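Local coordinates for protein 2,3-bisphosphoglycerate-independent phosphoglycerate mutase (Pyrococcus horikoshii, PDB 2ZKT) that probably interconverts 2-phosphoglycerate and 3-phosphoglycerate in glycolysis, as a metal-binding, cofactor-independent phosphoglycerate mutase of the archaeal type, at residues Arg5-Leu9 against Leu291-Asp295; Arg79-Ala84 against Leu96-Val100; Ile234-Thr239 against Arg260-Phe264. All blocks are in the same frame, centred on the assembly; numbering follows the deposited sequence.

Overall arrangement
From the N terminus, strand 6-12 enters the core of the large mixed sheet, and contact 1 joins its start to 291-295, ahead of strand 296-301, closing a loop of some 280 residues. Contacts 2 and 3 nest inside that loop, one after the other. Contact 2 closes a short excursion, laying helix 80-86 across strand 96-103 of the antiparallel sheet. Contact 3 then sets the start of helix 238-242 against the end of helix 253-261. F82 and A261 pack together where contacts 2 and 3 meet; the centres of contacts 1 and 3 lie about 17 Å apart without touching. Contact 1 lies in the mixed sheet, contact 2 on the antiparallel one, contact 3 between helices.

Contact 1. Residues Arg5-Leu9 against Leu291-Asp295; sequences RKGLL and LKDYD
K6 and G7, at the start of strand 6-12, meet D295 and Y294 in a contact that is half sheet pairing and half side-chain capture, at the entrance to the parallel core of the mixed sheet. The segment 291-295 is the turn between helix 280-291 and strand 296-301, the direct sheet neighbour of strand 6-12. Pairing begins where G7 N gives its hydrogen to D295 O at 2.7 Å, with an angle of 151° at the hydrogen, and G7 carries it on by bonding to V297 in the backbone.

Beside this bond the lysine reaches over the turn. Its chain is extended as far as CE and then bends at the last torsion (chi4 -65°), which brings the ammonium to the carbonyl of Y294. K6 NZ donates to Y294 O at 2.8 Å, coming down from above the carbonyl plane, 46° out of it. L291 O lies near as well, but that bond is weak and the oxygen is crowded in the model, so it is doubtful.

Underneath, L291 turns its two methyls to different partners: CD2 rests against K6 CD at 4.0 Å, while CD1 meets L8 CD2 at 4.2 Å, the two leucines crossing at about a right angle. V297 touches both leucines from the adjoining strand.

D295 OD1 stands 4.6 Å from K6 NZ, too far for a salt bridge, and has a long, weak ion pair with R406; OD2 is bonded to the backbone N of K245. K6, with Y294 O as acceptor and the D295 carboxylate nearby, is likely to stay protonated, which may help to keep it across the turn that the G7 backbone bond already holds to the strand.

Contact 2. Residues Arg79-Ala84 against Leu96-Val100; sequences RGFFEA and LAFRV
R79 and R99 cross at a slant, so that NE of R99 lies over one face of the R79 guanidinium, 3.3 Å above its plane and displaced toward the rim. The two planes are 46° apart, and R79 NH1 comes within 3.4 Å of R99 NE, two like-charged donors that share no bond. R79 gets there on a straight chain, CG anti to the backbone N (chi1 173°) and extended to NE; R99 starts from the crowded position between N and carbonyl carbon and bends at chi3.

E83, four residues on, pairs with R79 and probably offsets part of the charge of the two arginines. R79 NE bonds to E83 OE1 at 2.6 Å as a salt bridge that fixes the guanidinium, NH2 adding a weak bond to the same oxygen. With an alanine in place of R79, E83 would probably lose its cationic mate and R99 the flat group beneath its NE, leaving both side chains freer to turn.

Away from the arginines the fit is close. The CA-H of G80 points at A97 O, 3.2 Å from CA and almost straight, and any side chain at G80 would run into that carbonyl. A97 in turn sets its CB 3.4 Å from F81 N and 3.8 Å from A84 CB.

Helix 80-84 crosses strand 96-100 with axes just 6.1 Å apart and an angle of 80°, an approach that G80 permits and the small A84 and A97 suit. This is a helix packed crosswise on an antiparallel four-stranded sheet, with the side chain of R79 about 9 Å from a bound zinc ion.

Contact 3. Residues Ile234-Thr239 against Arg260-Phe264; sequences IPMKFT and RAVGF
F238 and F264 interlock at one side of this contact: CZ of F264 sits 3.6 Å above the centre of the F238 ring, and the two planes are inclined by 42°, so the rings meet obliquely. F238 takes its place by swinging CG anti to its backbone N (chi1 -166°), into a hollow further walled by W242 and F296, while F68 lies against F264.

Next to the rings V262 wedges its methyls between two neighbours, CG2 facing F238 CB at 4.5 Å and CG1 facing I234 CD1 at 4.4 Å. V262 O receives F238 N at 2.8 Å, the C=O...N angle being 163°, and K237 CB leans on the same oxygen. G263 leaves room for K237 CB; a CB here would lie tight against it and collide with the preceding carbonyl O. T239 uses its methyl, CG2 lying 3.4 Å from G263 O. Further along, the K237 chain bends at chi3 to bring CE over A261 O at 3.1 Å.

G263, with positive phi, forms the Schellman motif that ends helix 253-261, and K237 is the N-cap of helix 238-242, its N-H taken by E240. One backbone bond joins the two helix ends: V262 O, where helix 253-261 closes in its Schellman turn, accepts F238 N, just after the N-cap.

Contact 1. Residues Arg5-Leu9 against Leu291-Asp295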
ATOM      1  N   ARG B   5      -7.293  28.727 -11.549  1.00 47.89           N
ATOM      2  CA  ARG B   5      -7.646  27.574 -10.719  1.00 46.36           C
ATOM      3  C   ARG B   5      -7.075  27.701  -9.314  1.00 44.57           C
ATOM      4  O   ARG B   5      -6.228  28.559  -9.058  1.00 43.50           O
ATOM      5  CB  ARG B   5      -7.136  26.280 -11.383  1.00 47.76           C
ATOM      6  CG  ARG B   5      -7.890  25.918 -12.651  1.00 48.19           C
ATOM      7  CD  ARG B   5      -7.357  24.656 -13.335  1.00 48.31           C
ATOM      8  NE  ARG B   5      -6.293  24.976 -14.282  1.00 55.51           N
ATOM      9  CZ  ARG B   5      -6.347  24.720 -15.587  1.00 53.71           C
ATOM     10  NH1 ARG B   5      -7.416  24.124 -16.114  1.00 47.94           N
ATOM     11  NH2 ARG B   5      -5.328  25.073 -16.367  1.00 55.44           N
ATOM     12  N   LYS B   6      -7.560  26.854  -8.403  1.00 43.95           N
ATOM     13  CA  LYS B   6      -7.069  26.854  -7.023  1.00 44.80           C
ATOM     14  C   LYS B   6      -5.878  25.898  -6.913  1.00 43.97           C
ATOM     15  O   LYS B   6      -5.577  25.148  -7.850  1.00 42.11           O
ATOM     16  CB  LYS B   6      -8.165  26.393  -6.051  1.00 44.51           C
ATOM     17  CG  LYS B   6      -9.279  27.400  -5.819  1.00 46.85           C
ATOM     18  CD  LYS B   6     -10.381  26.817  -4.931  1.00 46.07           C
ATOM     19  CE  LYS B   6     -11.562  27.778  -4.809  1.00 46.83           C
ATOM     20  NZ  LYS B   6     -11.176  29.032  -4.092  1.00 44.46           N
ATOM     21  N   GLY B   7      -5.204  25.916  -5.764  1.00 43.56           N
ATOM     22  CA  GLY B   7      -4.073  25.026  -5.588  1.00 42.27           C
ATOM     23  C   GLY B   7      -4.165  24.201  -4.317  1.00 43.64           C
ATOM     24  O   GLY B   7      -4.688  24.663  -3.301  1.00 44.72           O
ATOM     25  N   LEU B   8      -3.661  22.968  -4.376  1.00 41.50           N
ATOM     26  CA  LEU B   8      -3.653  22.095  -3.208  1.00 42.40           C
ATOM     27  C   LEU B   8      -2.307  21.359  -3.129  1.00 42.62           C
ATOM     28  O   LEU B   8      -2.062  20.383  -3.848  1.00 42.99           O
ATOM     29  CB  LEU B   8      -4.819  21.091  -3.266  1.00 41.76           C
ATOM     30  CG  LEU B   8      -4.941  20.111  -2.092  1.00 42.06           C
ATOM     31  CD1 LEU B   8      -4.831  20.830  -0.749  1.00 45.28           C
ATOM     32  CD2 LEU B   8      -6.265  19.402  -2.214  1.00 44.03           C
ATOM     33  N   LEU B   9      -1.437  21.850  -2.253  1.00 42.39           N
ATOM     34  CA  LEU B   9      -0.129  21.264  -2.083  1.00 43.49           C
ATOM     35  C   LEU B   9      -0.112  20.390  -0.826  1.00 43.25           C
ATOM     36  O   LEU B   9      -0.278  20.882   0.303  1.00 43.71           O
ATOM     37  CB  LEU B   9       0.929  22.371  -1.983  1.00 42.89           C
ATOM     38  CG  LEU B   9       2.368  21.905  -1.714  1.00 47.04           C
ATOM     39  CD1 LEU B   9       2.751  20.831  -2.720  1.00 46.99           C
ATOM     40  CD2 LEU B   9       3.324  23.094  -1.785  1.00 45.41           C
ATOM     41  N   LEU B 291     -10.632  25.311   0.816  1.00 54.62           N
ATOM     42  CA  LEU B 291     -10.558  25.527  -0.628  1.00 54.81           C
ATOM     43  C   LEU B 291     -11.690  26.444  -1.089  1.00 55.76           C
ATOM     44  O   LEU B 291     -11.556  27.157  -2.087  1.00 54.71           O
ATOM     45  CB  LEU B 291     -10.617  24.184  -1.383  1.00 54.30           C
ATOM     46  CG  LEU B 291      -9.263  23.465  -1.572  1.00 54.97           C
ATOM     47  CD1 LEU B 291      -9.486  22.052  -2.099  1.00 51.98           C
ATOM     48  CD2 LEU B 291      -8.394  24.255  -2.549  1.00 53.27           C
ATOM     49  N   LYS B 292     -12.798  26.435  -0.346  1.00 56.62           N
ATOM     50  CA  LYS B 292     -13.956  27.269  -0.680  1.00 58.12           C
ATOM     51  C   LYS B 292     -13.734  28.770  -0.451  1.00 57.16           C
ATOM     52  O   LYS B 292     -14.456  29.586  -1.017  1.00 58.62           O
ATOM     53  CB  LYS B 292     -15.192  26.816   0.120  1.00 58.16           C
ATOM     54  CG  LYS B 292     -15.742  25.450  -0.295  1.00 58.56           C
ATOM     55  CD  LYS B 292     -16.861  24.999   0.630  1.00 61.56           C
ATOM     56  CE  LYS B 292     -17.344  23.594   0.272  1.00 70.94           C
ATOM     57  NZ  LYS B 292     -18.344  23.070   1.256  1.00 75.07           N
ATOM     58  N   ASP B 293     -12.743  29.143   0.365  1.00 56.89           N
ATOM     59  CA  ASP B 293     -12.495  30.566   0.626  1.00 57.72           C
ATOM     60  C   ASP B 293     -11.055  31.022   0.379  1.00 57.05           C
ATOM     61  O   ASP B 293     -10.720  32.193   0.576  1.00 57.51           O
ATOM     62  CB  ASP B 293     -12.888  30.918   2.071  1.00 57.88           C
ATOM     63  CG  ASP B 293     -14.379  30.751   2.331  1.00 59.01           C
ATOM     64  OD1 ASP B 293     -15.189  31.396   1.618  1.00 60.69           O
ATOM     65  OD2 ASP B 293     -14.738  29.975   3.250  1.00 63.03           O
ATOM     66  N   TYR B 294     -10.201  30.096  -0.048  1.00 56.02           N
ATOM     67  CA  TYR B 294      -8.805  30.430  -0.310  1.00 54.79           C
ATOM     68  C   TYR B 294      -8.423  29.960  -1.708  1.00 54.10           C
ATOM     69  O   TYR B 294      -9.061  29.056  -2.257  1.00 54.09           O
ATOM     70  CB  TYR B 294      -7.914  29.758   0.740  1.00 53.99           C
ATOM     71  CG  TYR B 294      -7.973  30.413   2.110  1.00 52.66           C
ATOM     72  CD1 TYR B 294      -7.124  31.479   2.428  1.00 52.61           C
ATOM     73  CD2 TYR B 294      -8.865  29.958   3.092  1.00 54.13           C
ATOM     74  CE1 TYR B 294      -7.152  32.079   3.691  1.00 54.77           C
ATOM     75  CE2 TYR B 294      -8.906  30.555   4.362  1.00 54.07           C
ATOM     76  CZ  TYR B 294      -8.042  31.617   4.653  1.00 55.28           C
ATOM     77  OH  TYR B 294      -8.066  32.230   5.892  1.00 51.92           O
ATOM     78  N   ASP B 295      -7.397  30.573  -2.291  1.00 53.07           N
ATOM     79  CA  ASP B 295      -6.963  30.179  -3.638  1.00 52.39           C
ATOM     80  C   ASP B 295      -5.928  29.056  -3.575  1.00 50.69           C
ATOM     81  O   ASP B 295      -5.903  28.177  -4.430  1.00 50.25           O
ATOM     82  CB  ASP B 295      -6.349  31.369  -4.379  1.00 52.61           C
ATOM     83  CG  ASP B 295      -7.226  32.597  -4.326  1.00 56.37           C
ATOM     84  OD1 ASP B 295      -8.360  32.538  -4.865  1.00 61.07           O
ATOM     85  OD2 ASP B 295      -6.780  33.618  -3.742  1.00 57.37           O
TER

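Contact 2. Residues Arg79-Ala84 against Leu96-Val100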
ATOM      1  N   ARG B  79      16.394  28.673  12.879  1.00 52.10           N
ATOM      2  CA  ARG B  79      15.155  27.962  13.226  1.00 52.46           C
ATOM      3  C   ARG B  79      14.257  28.612  14.292  1.00 50.55           C
ATOM      4  O   ARG B  79      13.030  28.684  14.131  1.00 50.43           O
ATOM      5  CB  ARG B  79      15.502  26.538  13.685  1.00 51.41           C
ATOM      6  CG  ARG B  79      14.308  25.768  14.235  1.00 54.07           C
ATOM      7  CD  ARG B  79      14.647  24.305  14.553  1.00 55.69           C
ATOM      8  NE  ARG B  79      13.459  23.578  15.017  1.00 67.98           N
ATOM      9  CZ  ARG B  79      13.415  22.265  15.254  1.00 70.79           C
ATOM     10  NH1 ARG B  79      14.499  21.514  15.070  1.00 71.53           N
ATOM     11  NH2 ARG B  79      12.284  21.705  15.682  1.00 71.18           N
ATOM     12  N   GLY B  80      14.880  29.054  15.389  1.00 48.88           N
ATOM     13  CA  GLY B  80      14.152  29.659  16.502  1.00 46.61           C
ATOM     14  C   GLY B  80      12.887  30.457  16.204  1.00 44.61           C
ATOM     15  O   GLY B  80      11.813  30.161  16.753  1.00 42.56           O
ATOM     16  N   PHE B  81      13.008  31.470  15.343  1.00 42.86           N
ATOM     17  CA  PHE B  81      11.868  32.320  14.998  1.00 44.58           C
ATOM     18  C   PHE B  81      10.639  31.548  14.509  1.00 44.60           C
ATOM     19  O   PHE B  81       9.499  31.907  14.841  1.00 44.24           O
ATOM     20  CB  PHE B  81      12.275  33.348  13.930  1.00 44.58           C
ATOM     21  CG  PHE B  81      11.358  34.544  13.851  1.00 49.64           C
ATOM     22  CD1 PHE B  81      10.171  34.483  13.120  1.00 49.69           C
ATOM     23  CD2 PHE B  81      11.693  35.742  14.500  1.00 51.70           C
ATOM     24  CE1 PHE B  81       9.324  35.595  13.034  1.00 49.43           C
ATOM     25  CE2 PHE B  81      10.855  36.866  14.422  1.00 49.61           C
ATOM     26  CZ  PHE B  81       9.668  36.792  13.687  1.00 49.15           C
ATOM     27  N   PHE B  82      10.865  30.500  13.708  1.00 45.59           N
ATOM     28  CA  PHE B  82       9.761  29.687  13.183  1.00 45.78           C
ATOM     29  C   PHE B  82       9.082  28.928  14.335  1.00 47.47           C
ATOM     30  O   PHE B  82       7.849  28.826  14.392  1.00 46.93           O
ATOM     31  CB  PHE B  82      10.273  28.666  12.144  1.00 46.65           C
ATOM     32  CG  PHE B  82      10.900  29.286  10.916  1.00 45.94           C
ATOM     33  CD1 PHE B  82      10.174  30.165  10.110  1.00 44.94           C
ATOM     34  CD2 PHE B  82      12.213  28.964  10.551  1.00 47.46           C
ATOM     35  CE1 PHE B  82      10.739  30.714   8.959  1.00 44.86           C
ATOM     36  CE2 PHE B  82      12.788  29.507   9.400  1.00 49.50           C
ATOM     37  CZ  PHE B  82      12.048  30.385   8.603  1.00 49.97           C
ATOM     38  N   GLU B  83       9.898  28.381  15.237  1.00 47.90           N
ATOM     39  CA  GLU B  83       9.384  27.642  16.390  1.00 50.06           C
ATOM     40  C   GLU B  83       8.525  28.592  17.251  1.00 49.23           C
ATOM     41  O   GLU B  83       7.438  28.223  17.700  1.00 49.08           O
ATOM     42  CB  GLU B  83      10.557  27.092  17.226  1.00 51.08           C
ATOM     43  CG  GLU B  83      10.277  25.770  17.959  1.00 60.13           C
ATOM     44  CD  GLU B  83      10.312  24.546  17.031  1.00 69.05           C
ATOM     45  OE1 GLU B  83      11.325  24.370  16.308  1.00 66.43           O
ATOM     46  OE2 GLU B  83       9.334  23.759  17.035  1.00 72.06           O
ATOM     47  N   ALA B  84       9.011  29.819  17.470  1.00 49.09           N
ATOM     48  CA  ALA B  84       8.265  30.786  18.273  1.00 49.94           C
ATOM     49  C   ALA B  84       6.915  31.134  17.632  1.00 51.41           C
ATOM     50  O   ALA B  84       5.887  31.210  18.305  1.00 50.90           O
ATOM     51  CB  ALA B  84       9.108  32.058  18.449  1.00 49.05           C
ATOM     52  N   LEU B  96      14.894  37.797  18.346  1.00 51.51           N
ATOM     53  CA  LEU B  96      15.716  36.600  18.176  1.00 48.97           C
ATOM     54  C   LEU B  96      15.099  35.465  19.023  1.00 48.35           C
ATOM     55  O   LEU B  96      14.877  35.633  20.227  1.00 46.72           O
ATOM     56  CB  LEU B  96      17.156  36.871  18.633  1.00 48.13           C
ATOM     57  CG  LEU B  96      18.160  35.729  18.384  1.00 50.02           C
ATOM     58  CD1 LEU B  96      18.207  35.386  16.893  1.00 50.52           C
ATOM     59  CD2 LEU B  96      19.547  36.147  18.878  1.00 49.40           C
ATOM     60  N   ALA B  97      14.817  34.320  18.388  1.00 48.38           N
ATOM     61  CA  ALA B  97      14.201  33.182  19.077  1.00 47.94           C
ATOM     62  C   ALA B  97      15.081  31.934  19.078  1.00 48.41           C
ATOM     63  O   ALA B  97      15.931  31.756  18.204  1.00 48.15           O
ATOM     64  CB  ALA B  97      12.860  32.867  18.451  1.00 45.90           C
ATOM     65  N   PHE B  98      14.867  31.065  20.068  1.00 49.22           N
ATOM     66  CA  PHE B  98      15.657  29.842  20.207  1.00 47.46           C
ATOM     67  C   PHE B  98      14.784  28.653  20.591  1.00 48.47           C
ATOM     68  O   PHE B  98      13.707  28.818  21.178  1.00 48.71           O
ATOM     69  CB  PHE B  98      16.692  29.997  21.324  1.00 47.58           C
ATOM     70  CG  PHE B  98      17.556  31.222  21.213  1.00 49.25           C
ATOM     71  CD1 PHE B  98      17.076  32.471  21.626  1.00 45.13           C
ATOM     72  CD2 PHE B  98      18.873  31.124  20.740  1.00 49.66           C
ATOM     73  CE1 PHE B  98      17.894  33.605  21.576  1.00 45.60           C
ATOM     74  CE2 PHE B  98      19.700  32.254  20.686  1.00 52.02           C
ATOM     75  CZ  PHE B  98      19.208  33.499  21.107  1.00 46.05           C
ATOM     76  N   ARG B  99      15.256  27.449  20.258  1.00 48.77           N
ATOM     77  CA  ARG B  99      14.556  26.223  20.647  1.00 50.84           C
ATOM     78  C   ARG B  99      15.279  25.843  21.958  1.00 47.20           C
ATOM     79  O   ARG B  99      16.516  25.905  22.048  1.00 44.18           O
ATOM     80  CB  ARG B  99      14.717  25.130  19.578  1.00 51.61           C
ATOM     81  CG  ARG B  99      16.155  24.757  19.253  1.00 57.28           C
ATOM     82  CD  ARG B  99      16.228  23.958  17.946  1.00 57.98           C
ATOM     83  NE  ARG B  99      15.566  22.653  18.039  1.00 73.19           N
ATOM     84  CZ  ARG B  99      16.053  21.609  18.712  1.00 77.63           C
ATOM     85  NH1 ARG B  99      17.215  21.713  19.354  1.00 79.60           N
ATOM     86  NH2 ARG B  99      15.378  20.463  18.746  1.00 78.99           N
ATOM     87  N   VAL B 100      14.504  25.485  22.978  1.00 46.94           N
ATOM     88  CA  VAL B 100      15.083  25.144  24.278  1.00 46.41           C
ATOM     89  C   VAL B 100      14.726  23.742  24.795  1.00 48.58           C
ATOM     90  O   VAL B 100      13.559  23.318  24.739  1.00 45.70           O
ATOM     91  CB  VAL B 100      14.632  26.161  25.368  1.00 45.56           C
ATOM     92  CG1 VAL B 100      15.393  25.899  26.661  1.00 41.19           C
ATOM     93  CG2 VAL B 100      14.836  27.607  24.877  1.00 44.72           C
TER

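Contact 3. Residues Ile234-Thr239 against Arg260-Phe264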
ATOM      1  N   ILE B 234      13.116  37.074   3.268  1.00 58.12           N
ATOM      2  CA  ILE B 234      12.332  36.839   2.066  1.00 58.15           C
ATOM      3  C   ILE B 234      11.903  38.186   1.502  1.00 59.31           C
ATOM      4  O   ILE B 234      11.541  39.095   2.260  1.00 59.25           O
ATOM      5  CB  ILE B 234      11.077  35.996   2.349  1.00 57.72           C
ATOM      6  CG1 ILE B 234      10.177  36.722   3.349  1.00 56.15           C
ATOM      7  CG2 ILE B 234      11.476  34.625   2.878  1.00 57.16           C
ATOM      8  CD1 ILE B 234       8.770  36.179   3.379  1.00 52.03           C
ATOM      9  N   PRO B 235      11.942  38.333   0.161  1.00 61.01           N
ATOM     10  CA  PRO B 235      11.556  39.577  -0.522  1.00 62.07           C
ATOM     11  C   PRO B 235      10.178  40.047  -0.056  1.00 62.43           C
ATOM     12  O   PRO B 235      10.038  41.099   0.577  1.00 62.96           O
ATOM     13  CB  PRO B 235      11.551  39.167  -2.002  1.00 63.32           C
ATOM     14  CG  PRO B 235      12.604  38.106  -2.064  1.00 62.19           C
ATOM     15  CD  PRO B 235      12.310  37.289  -0.820  1.00 61.89           C
ATOM     16  N   MET B 236       9.168  39.240  -0.377  1.00 61.81           N
ATOM     17  CA  MET B 236       7.790  39.529  -0.006  1.00 61.88           C
ATOM     18  C   MET B 236       7.085  38.238   0.408  1.00 59.62           C
ATOM     19  O   MET B 236       7.589  37.135   0.171  1.00 58.58           O
ATOM     20  CB  MET B 236       7.057  40.178  -1.186  1.00 62.34           C
ATOM     21  CG  MET B 236       7.076  39.361  -2.469  1.00 64.12           C
ATOM     22  SD  MET B 236       6.340  40.271  -3.851  1.00 65.41           S
ATOM     23  CE  MET B 236       7.784  41.159  -4.453  1.00 69.44           C
ATOM     24  N   LYS B 237       5.914  38.375   1.023  1.00 57.25           N
ATOM     25  CA  LYS B 237       5.162  37.209   1.466  1.00 55.78           C
ATOM     26  C   LYS B 237       4.535  36.445   0.284  1.00 53.70           C
ATOM     27  O   LYS B 237       4.393  36.981  -0.827  1.00 50.71           O
ATOM     28  CB  LYS B 237       4.085  37.641   2.474  1.00 56.76           C
ATOM     29  CG  LYS B 237       4.556  38.766   3.409  1.00 60.82           C
ATOM     30  CD  LYS B 237       3.852  38.744   4.767  1.00 64.66           C
ATOM     31  CE  LYS B 237       4.445  37.671   5.682  1.00 66.35           C
ATOM     32  NZ  LYS B 237       3.794  37.626   7.032  1.00 67.40           N
ATOM     33  N   PHE B 238       4.185  35.184   0.540  1.00 50.78           N
ATOM     34  CA  PHE B 238       3.578  34.299  -0.458  1.00 50.92           C
ATOM     35  C   PHE B 238       2.325  34.953  -1.066  1.00 50.81           C
ATOM     36  O   PHE B 238       2.201  35.085  -2.290  1.00 50.35           O
ATOM     37  CB  PHE B 238       3.196  32.969   0.218  1.00 50.15           C
ATOM     38  CG  PHE B 238       2.873  31.852  -0.743  1.00 49.19           C
ATOM     39  CD1 PHE B 238       3.885  31.023  -1.232  1.00 49.50           C
ATOM     40  CD2 PHE B 238       1.554  31.608  -1.128  1.00 48.32           C
ATOM     41  CE1 PHE B 238       3.595  29.961  -2.089  1.00 48.07           C
ATOM     42  CE2 PHE B 238       1.243  30.548  -1.988  1.00 46.57           C
ATOM     43  CZ  PHE B 238       2.272  29.717  -2.470  1.00 46.19           C
ATOM     44  N   THR B 239       1.408  35.361  -0.183  1.00 51.20           N
ATOM     45  CA  THR B 239       0.144  35.998  -0.568  1.00 50.47           C
ATOM     46  C   THR B 239       0.317  37.145  -1.554  1.00 51.17           C
ATOM     47  O   THR B 239      -0.391  37.212  -2.565  1.00 50.52           O
ATOM     48  CB  THR B 239      -0.607  36.545   0.678  1.00 49.37           C
ATOM     49  OG1 THR B 239       0.317  37.281   1.500  1.00 50.34           O
ATOM     50  CG2 THR B 239      -1.227  35.397   1.494  1.00 48.44           C
ATOM     51  N   ARG B 260       3.433  30.547   8.682  1.00 47.79           N
ATOM     52  CA  ARG B 260       2.995  31.853   9.187  1.00 49.32           C
ATOM     53  C   ARG B 260       3.950  32.951   8.747  1.00 46.64           C
ATOM     54  O   ARG B 260       3.520  34.016   8.291  1.00 48.45           O
ATOM     55  CB  ARG B 260       2.884  31.840  10.724  1.00 49.18           C
ATOM     56  CG  ARG B 260       1.496  31.423  11.217  1.00 53.56           C
ATOM     57  CD  ARG B 260       1.449  31.105  12.708  1.00 53.05           C
ATOM     58  NE  ARG B 260       0.099  30.688  13.098  1.00 58.00           N
ATOM     59  CZ  ARG B 260      -0.196  29.990  14.197  1.00 59.88           C
ATOM     60  NH1 ARG B 260       0.769  29.618  15.038  1.00 62.89           N
ATOM     61  NH2 ARG B 260      -1.456  29.651  14.447  1.00 59.62           N
ATOM     62  N   ALA B 261       5.251  32.687   8.887  1.00 46.09           N
ATOM     63  CA  ALA B 261       6.258  33.666   8.488  1.00 45.76           C
ATOM     64  C   ALA B 261       6.080  34.112   7.027  1.00 45.61           C
ATOM     65  O   ALA B 261       6.224  35.293   6.730  1.00 47.67           O
ATOM     66  CB  ALA B 261       7.666  33.096   8.703  1.00 44.46           C
ATOM     67  N   VAL B 262       5.754  33.189   6.115  1.00 46.40           N
ATOM     68  CA  VAL B 262       5.602  33.586   4.713  1.00 45.38           C
ATOM     69  C   VAL B 262       4.204  34.102   4.355  1.00 45.57           C
ATOM     70  O   VAL B 262       3.941  34.457   3.198  1.00 45.84           O
ATOM     71  CB  VAL B 262       6.031  32.446   3.734  1.00 45.39           C
ATOM     72  CG1 VAL B 262       7.481  32.059   4.017  1.00 43.27           C
ATOM     73  CG2 VAL B 262       5.110  31.232   3.870  1.00 47.14           C
ATOM     74  N   GLY B 263       3.312  34.145   5.349  1.00 45.87           N
ATOM     75  CA  GLY B 263       1.984  34.704   5.107  1.00 44.67           C
ATOM     76  C   GLY B 263       0.748  33.825   5.047  1.00 45.67           C
ATOM     77  O   GLY B 263      -0.315  34.297   4.633  1.00 45.64           O
ATOM     78  N   PHE B 264       0.855  32.560   5.445  1.00 45.89           N
ATOM     79  CA  PHE B 264      -0.316  31.678   5.412  1.00 47.89           C
ATOM     80  C   PHE B 264      -1.200  31.846   6.649  1.00 49.39           C
ATOM     81  O   PHE B 264      -0.724  32.268   7.712  1.00 48.99           O
ATOM     82  CB  PHE B 264       0.131  30.208   5.324  1.00 48.02           C
ATOM     83  CG  PHE B 264       0.559  29.782   3.949  1.00 48.99           C
ATOM     84  CD1 PHE B 264       1.790  30.189   3.426  1.00 49.58           C
ATOM     85  CD2 PHE B 264      -0.269  28.972   3.166  1.00 49.89           C
ATOM     86  CE1 PHE B 264       2.186  29.788   2.147  1.00 53.19           C
ATOM     87  CE2 PHE B 264       0.121  28.569   1.885  1.00 49.64           C
ATOM     88  CZ  PHE B 264       1.346  28.975   1.375  1.00 48.84           C
TER